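Local atomic coordinates of SusD superfamily protein (Bacteroides fragilis NCTC 9343, PDB entry 3NQP), a protein that probably binds glycans at the bacterial outer membrane, as other SusD-family proteins do. Residues Asn280-Tyr285 with Thr312-Tyr317; Tyr317-Ala322 with Thr356-Asn361. All blocks are in the same frame, centred on the assembly; numbering follows the deposited sequence.

Both contacts are largely buried, lie on the same side of the chain's centre with their own centres about 9 Å apart, and share Y317. Contact 1 joins two irregular pieces of the long loop between strand 265-269 and helix 321-325; contact 2 sets the end of that loop and the start of the helix against strand 351-358. Their chemistry differs accordingly. In contact 1 the backbones bond directly, an aromatic pair closes one end, and the two segments together bury 463 Å². In contact 2 the backbones stand farther apart, three waters fill in between them, and 220 Å² is buried. T284 O accepts from H357 ND1, tying contact 1 to the strand of contact 2.

Contact 1: residues Asn280-Tyr285 with Thr312-Tyr317; sequences NGTFTY and TGNQTY
Backbone bonding leads in the contact of G281 and T282 with N314, T316 and Y317. G281 O accepts from N314 N at 3.0 Å, and from T284 OG1 on the opposite face of its carbonyl plane. T282 O likewise takes two donors: T316 N at 2.9 Å and Y317 N at 3.2 Å, both within 30° of its plane. The return bond from T284 N to N314 O is weak, its N-H...O angle being 130°. F283 and Q315 are bridged, their CA atoms 5.0 Å apart, in a single isolated bridge.

Aromatic packing closes one end. Y317 CB sits over the centre of the F283 ring, 3.5 Å from its centroid, a CH-pi contact. The two rings are nearly parallel, yet slid so far apart that they barely overlap. F283 also lies on W40 and I44 of helix 39-48.

Among the polar side chains, N314 has CG between its own N and carbonyl carbon (chi1 73°), and its OD1 lies 3.2 Å from T282 CA. T316 OG1 donates to that same OD1. T282 OG1, bonded to S279 O, comes 3.3 Å from Y317 CD1 at an oblique approach.

Water extends the bonding: one molecule donates to Y285 O and accepts from G313 N, while another accepts from Q315 NE2 and lies within bonding distance of F283 O and Y317 O.

Geometrically this is a type I beta turn, G281 to T284, held by an isolated bridge within the long loop between strand 265-269 and helix 321-325, and packed on helix 39-48.

Contact 2: residues Tyr317-Ala322 with Thr356-Asn361; sequences YEYNKA and THVRKN. With EDO (1,2-ethanediol), chain E.
T356, near the end of strand 351-358, meets E318 and Y319 just ahead of helix 321-325, so that the contact sets a helix N-terminus beside one strand of the antiparallel hairpin 338-344/351-358. E318 reaches across as an extended chain, with CG anti to the backbone N (chi1 -171°). Its CG lies 3.6 Å from T356 O, while OE2 accepts a weak bond from T356 N, long at 3.4 Å though fairly straight at 159°. The same OE2 also accepts from S60 OG, so the carboxylate joins the strand to a second loop.

The T356 hydroxyl occupies the position between its own N and carbonyl carbon. There OG1 meets three waters, which connect it respectively to E318 OE2 and Y319 O, to Y319 N, and to N320 O. Across this contact, Y319 N, Y319 O and N320 O thus reach T356 OG1 through water, in keeping with the spacing of the chains: CA of K321 and CA of T356 are 6.3 Å apart, CA of E318 and CA of H357 7.0 Å.

Y319 and V358 supply the apolar part. The Y319 ring presents its edge, and V358 CG2 lies in the ring plane, 4.0 Å from both CD2 and CE2. Beyond the contact, Y319 OH bonds to E48 and V358 rests on F338 of the partner strand.

At the helix start, N320 is the N-cap: its OD1 accepts from A322 N in the carbonyl plane, on a lone pair. The K321 chain bends at chi3 (79°), which turns CE; NZ beyond it donates to L353 O and also to O2 of a bound 1,2-ethanediol, probably from the crystallisation liquor, with NZ to O2 at 3.0 Å. O1 of the diol lies nearer still, 2.7 Å from K321 NZ.

Contact 1: residues Asn280-Tyr285 with Thr312-Tyr317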
loop_
_atom_site.group_PDB
_atom_site.type_symbol
_atom_site.label_atom_id
_atom_site.label_comp_id
_atom_site.label_asym_id
_atom_site.label_seq_id
_atom_site.Cartn_x
_atom_site.Cartn_y
_atom_site.Cartn_z
ATOM N N ASN A 280 -1.184 -14.007 -2.918
ATOM C CA ASN A 280 -2.042 -13.424 -3.933
ATOM C C ASN A 280 -3.020 -14.460 -4.536
ATOM O O ASN A 280 -4.061 -14.082 -5.126
ATOM C CB ASN A 280 -1.239 -12.663 -5.008
ATOM C CG ASN A 280 -0.710 -11.312 -4.516
ATOM O OD1 ASN A 280 -0.960 -10.929 -3.363
ATOM N ND2 ASN A 280 0.062 -10.590 -5.383
ATOM N N GLY A 281 -2.745 -15.759 -4.307
ATOM C CA GLY A 281 -3.704 -16.830 -4.687
ATOM C C GLY A 281 -5.035 -16.794 -3.967
ATOM O O GLY A 281 -6.046 -17.384 -4.423
ATOM N N THR A 282 -5.060 -16.116 -2.823
ATOM C CA THR A 282 -6.279 -15.987 -2.024
ATOM C C THR A 282 -7.309 -15.011 -2.567
ATOM O O THR A 282 -8.393 -14.906 -1.993
ATOM C CB THR A 282 -5.972 -15.571 -0.536
ATOM O OG1 THR A 282 -5.412 -14.270 -0.496
ATOM C CG2 THR A 282 -4.974 -16.571 0.153
ATOM N N PHE A 283 -6.982 -14.263 -3.629
ATOM C CA PHE A 283 -7.961 -13.380 -4.292
ATOM C C PHE A 283 -8.517 -14.047 -5.566
ATOM O O PHE A 283 -9.077 -13.350 -6.416
ATOM C CB PHE A 283 -7.338 -12.045 -4.735
ATOM C CG PHE A 283 -7.072 -11.067 -3.618
ATOM C CD1 PHE A 283 -6.069 -11.288 -2.703
ATOM C CD2 PHE A 283 -7.767 -9.862 -3.559
ATOM C CE1 PHE A 283 -5.830 -10.342 -1.688
ATOM C CE2 PHE A 283 -7.518 -8.923 -2.564
ATOM C CZ PHE A 283 -6.555 -9.158 -1.648
ATOM N N THR A 284 -8.310 -15.357 -5.723
ATOM C CA THR A 284 -8.664 -16.041 -6.986
ATOM C C THR A 284 -9.880 -16.982 -6.861
ATOM O O THR A 284 -11.020 -16.511 -6.667
ATOM C CB THR A 284 -7.439 -16.728 -7.613
ATOM O OG1 THR A 284 -6.976 -17.829 -6.811
ATOM C CG2 THR A 284 -6.317 -15.693 -7.803
ATOM N N TYR A 285 -9.647 -18.298 -6.982
ATOM C CA TYR A 285 -10.682 -19.275 -6.794
ATOM C C TYR A 285 -9.979 -20.636 -6.494
ATOM O O TYR A 285 -8.761 -20.821 -6.736
ATOM C CB TYR A 285 -11.582 -19.356 -8.025
ATOM C CG TYR A 285 -10.760 -19.539 -9.271
ATOM C CD1 TYR A 285 -10.209 -18.438 -9.920
ATOM C CD2 TYR A 285 -10.490 -20.798 -9.771
ATOM C CE1 TYR A 285 -9.415 -18.583 -11.051
ATOM C CE2 TYR A 285 -9.686 -20.952 -10.940
ATOM C CZ TYR A 285 -9.148 -19.847 -11.550
ATOM O OH TYR A 285 -8.331 -19.982 -12.664
ATOM N N THR A 312 -3.971 -24.046 -6.666
ATOM C CA THR A 312 -3.158 -23.245 -5.776
ATOM C C THR A 312 -3.925 -22.119 -5.101
ATOM O O THR A 312 -3.347 -21.405 -4.253
ATOM C CB THR A 312 -1.935 -22.635 -6.536
ATOM O OG1 THR A 312 -2.398 -21.724 -7.540
ATOM C CG2 THR A 312 -1.091 -23.711 -7.206
ATOM N N GLY A 313 -5.194 -21.923 -5.489
ATOM C CA GLY A 313 -5.954 -20.728 -5.106
ATOM C C GLY A 313 -7.104 -20.930 -4.144
ATOM O O GLY A 313 -7.534 -22.058 -3.880
ATOM N N ASN A 314 -7.592 -19.818 -3.595
ATOM C CA ASN A 314 -8.868 -19.764 -2.943
ATOM C C ASN A 314 -9.429 -18.361 -3.121
ATOM O O ASN A 314 -8.788 -17.518 -3.748
ATOM C CB ASN A 314 -8.832 -20.276 -1.459
ATOM C CG ASN A 314 -8.168 -19.321 -0.501
ATOM O OD1 ASN A 314 -8.300 -18.128 -0.658
ATOM N ND2 ASN A 314 -7.550 -19.860 0.595
ATOM N N GLN A 315 -10.658 -18.151 -2.676
ATOM C CA GLN A 315 -11.259 -16.823 -2.706
ATOM C C GLN A 315 -11.709 -16.448 -1.305
ATOM O O GLN A 315 -12.869 -16.616 -0.918
ATOM C CB GLN A 315 -12.422 -16.691 -3.704
ATOM C CG GLN A 315 -12.701 -15.193 -3.987
ATOM C CD GLN A 315 -13.721 -14.962 -5.051
ATOM O OE1 GLN A 315 -14.675 -15.722 -5.151
ATOM N NE2 GLN A 315 -13.567 -13.866 -5.828
ATOM N N THR A 316 -10.733 -15.975 -0.553
ATOM C CA THR A 316 -10.926 -15.514 0.805
ATOM C C THR A 316 -10.736 -14.002 0.961
ATOM O O THR A 316 -10.857 -13.483 2.045
ATOM C CB THR A 316 -9.985 -16.300 1.809
ATOM O OG1 THR A 316 -8.635 -16.314 1.345
ATOM C CG2 THR A 316 -10.473 -17.779 1.970
ATOM N N TYR A 317 -10.471 -13.308 -0.135
ATOM C CA TYR A 317 -10.509 -11.855 -0.222
ATOM C C TYR A 317 -11.132 -11.537 -1.578
ATOM O O TYR A 317 -10.692 -12.102 -2.609
ATOM C CB TYR A 317 -9.078 -11.213 -0.181
ATOM C CG TYR A 317 -8.368 -11.468 1.125
ATOM C CD1 TYR A 317 -7.638 -12.635 1.314
ATOM C CD2 TYR A 317 -8.479 -10.596 2.191
ATOM C CE1 TYR A 317 -7.033 -12.930 2.513
ATOM C CE2 TYR A 317 -7.867 -10.875 3.389
ATOM C CZ TYR A 317 -7.128 -12.038 3.549
ATOM O OH TYR A 317 -6.548 -12.349 4.750
HETATM O O HOH W 1 -11.111 -12.007 -5.251
HETATM O O HOH W 2 -7.205 -23.008 -7.304
#

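Contact 2: residues Tyr317-Ala322 with Thr356-Asn361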
loop_
_atom_site.group_PDB
_atom_site.type_symbol
_atom_site.label_atom_id
_atom_site.label_comp_id
_atom_site.label_asym_id
_atom_site.label_seq_id
_atom_site.Cartn_x
_atom_site.Cartn_y
_atom_site.Cartn_z
ATOM N N TYR A 317 -10.471 -13.308 -0.135
ATOM C CA TYR A 317 -10.509 -11.855 -0.222
ATOM C C TYR A 317 -11.132 -11.537 -1.578
ATOM O O TYR A 317 -10.692 -12.102 -2.609
ATOM C CB TYR A 317 -9.078 -11.213 -0.181
ATOM C CG TYR A 317 -8.368 -11.468 1.125
ATOM C CD1 TYR A 317 -7.638 -12.635 1.314
ATOM C CD2 TYR A 317 -8.479 -10.596 2.191
ATOM C CE1 TYR A 317 -7.033 -12.930 2.513
ATOM C CE2 TYR A 317 -7.867 -10.875 3.389
ATOM C CZ TYR A 317 -7.128 -12.038 3.549
ATOM O OH TYR A 317 -6.548 -12.349 4.750
ATOM N N GLU A 318 -12.155 -10.692 -1.591
ATOM C CA GLU A 318 -12.853 -10.353 -2.828
ATOM C C GLU A 318 -13.399 -8.933 -2.822
ATOM O O GLU A 318 -14.161 -8.551 -1.942
ATOM C CB GLU A 318 -14.053 -11.266 -3.087
ATOM C CG GLU A 318 -14.708 -11.093 -4.542
ATOM C CD GLU A 318 -15.866 -12.070 -4.761
ATOM O OE1 GLU A 318 -16.133 -12.879 -3.852
ATOM O OE2 GLU A 318 -16.458 -12.067 -5.871
ATOM N N TYR A 319 -13.104 -8.200 -3.883
ATOM C CA TYR A 319 -13.670 -6.872 -4.038
ATOM C C TYR A 319 -15.122 -6.932 -4.418
ATOM O O TYR A 319 -15.550 -7.784 -5.210
ATOM C CB TYR A 319 -12.912 -6.080 -5.081
ATOM C CG TYR A 319 -11.520 -5.731 -4.632
ATOM C CD1 TYR A 319 -11.296 -4.626 -3.838
ATOM C CD2 TYR A 319 -10.439 -6.512 -4.990
ATOM C CE1 TYR A 319 -10.005 -4.309 -3.383
ATOM C CE2 TYR A 319 -9.113 -6.175 -4.568
ATOM C CZ TYR A 319 -8.942 -5.076 -3.745
ATOM O OH TYR A 319 -7.694 -4.723 -3.287
ATOM N N ASN A 320 -15.891 -5.988 -3.880
ATOM C CA ASN A 320 -17.284 -5.803 -4.297
ATOM C C ASN A 320 -17.217 -5.619 -5.804
ATOM O O ASN A 320 -16.308 -4.958 -6.312
ATOM C CB ASN A 320 -17.804 -4.535 -3.646
ATOM C CG ASN A 320 -19.247 -4.292 -3.889
ATOM O OD1 ASN A 320 -19.661 -4.002 -5.019
ATOM N ND2 ASN A 320 -20.052 -4.386 -2.818
ATOM N N LYS A 321 -18.170 -6.183 -6.520
ATOM C CA LYS A 321 -18.106 -6.179 -7.982
ATOM C C LYS A 321 -18.227 -4.777 -8.623
ATOM O O LYS A 321 -17.854 -4.576 -9.783
ATOM C CB LYS A 321 -19.199 -7.099 -8.527
ATOM C CG LYS A 321 -20.625 -6.598 -8.324
ATOM C CD LYS A 321 -21.663 -7.562 -8.976
ATOM C CE LYS A 321 -21.886 -8.808 -8.041
ATOM N NZ LYS A 321 -22.890 -9.764 -8.579
ATOM N N ALA A 322 -18.759 -3.825 -7.874
ATOM C CA ALA A 322 -18.734 -2.410 -8.276
ATOM C C ALA A 322 -17.328 -1.864 -8.492
ATOM O O ALA A 322 -17.153 -0.892 -9.240
ATOM C CB ALA A 322 -19.492 -1.529 -7.255
ATOM N N THR A 356 -15.557 -11.529 -9.125
ATOM C CA THR A 356 -14.384 -11.003 -9.741
ATOM C C THR A 356 -13.210 -11.587 -8.981
ATOM O O THR A 356 -13.334 -11.888 -7.803
ATOM C CB THR A 356 -14.373 -9.445 -9.700
ATOM O OG1 THR A 356 -14.359 -9.019 -8.335
ATOM C CG2 THR A 356 -15.593 -8.854 -10.446
ATOM N N HIS A 357 -12.060 -11.684 -9.662
ATOM C CA HIS A 357 -10.920 -12.463 -9.228
ATOM C C HIS A 357 -9.631 -11.766 -9.711
ATOM O O HIS A 357 -9.539 -11.336 -10.859
ATOM C CB HIS A 357 -11.055 -13.888 -9.820
ATOM C CG HIS A 357 -12.431 -14.465 -9.697
ATOM N ND1 HIS A 357 -12.820 -15.230 -8.621
ATOM C CD2 HIS A 357 -13.514 -14.397 -10.522
ATOM C CE1 HIS A 357 -14.091 -15.583 -8.771
ATOM N NE2 HIS A 357 -14.525 -15.114 -9.931
ATOM N N VAL A 358 -8.671 -11.559 -8.806
ATOM C CA VAL A 358 -7.595 -10.632 -9.088
ATOM C C VAL A 358 -6.416 -11.356 -9.700
ATOM O O VAL A 358 -5.806 -12.247 -9.063
ATOM C CB VAL A 358 -7.155 -9.844 -7.793
ATOM C CG1 VAL A 358 -5.977 -8.913 -8.116
ATOM C CG2 VAL A 358 -8.365 -9.029 -7.240
ATOM N N ARG A 359 -6.088 -10.967 -10.941
ATOM C CA ARG A 359 -4.955 -11.514 -11.657
ATOM C C ARG A 359 -3.846 -10.472 -11.910
ATOM O O ARG A 359 -2.967 -10.684 -12.751
ATOM C CB ARG A 359 -5.435 -12.103 -12.989
ATOM C CG ARG A 359 -6.122 -11.104 -13.881
ATOM C CD ARG A 359 -6.248 -11.664 -15.309
ATOM N NE ARG A 359 -7.361 -11.032 -15.994
ATOM C CZ ARG A 359 -7.996 -11.587 -17.025
ATOM N NH1 ARG A 359 -7.577 -12.763 -17.459
ATOM N NH2 ARG A 359 -9.039 -10.974 -17.601
ATOM N N LYS A 360 -3.885 -9.373 -11.153
ATOM C CA LYS A 360 -2.973 -8.243 -11.318
ATOM C C LYS A 360 -1.519 -8.617 -11.161
ATOM O O LYS A 360 -0.677 -8.095 -11.893
ATOM C CB LYS A 360 -3.293 -7.160 -10.280
ATOM C CG LYS A 360 -2.573 -5.811 -10.527
ATOM C CD LYS A 360 -3.138 -4.702 -9.631
ATOM C CE LYS A 360 -2.318 -3.419 -9.743
ATOM N NZ LYS A 360 -3.004 -2.283 -9.091
ATOM N N ASN A 361 -1.226 -9.489 -10.198
ATOM C CA ASN A 361 0.157 -9.701 -9.724
ATOM C C ASN A 361 0.310 -11.123 -9.138
ATOM O O ASN A 361 0.698 -11.309 -8.003
ATOM C CB ASN A 361 0.510 -8.593 -8.714
ATOM C CG ASN A 361 1.960 -8.595 -8.284
ATOM O OD1 ASN A 361 2.864 -8.902 -9.078
ATOM N ND2 ASN A 361 2.198 -8.188 -7.028
HETATM C C1 EDO E . -25.124 -12.249 -7.616
HETATM O O1 EDO E . -24.839 -11.638 -8.873
HETATM C C2 EDO E . -23.896 -12.909 -6.977
HETATM O O2 EDO E . -22.944 -11.955 -6.476
HETATM O O HOH W 3 -16.760 -9.499 -6.845
HETATM O O HOH W 4 -12.106 -9.429 -6.294
HETATM O O HOH W 5 -14.551 -5.974 -8.230
#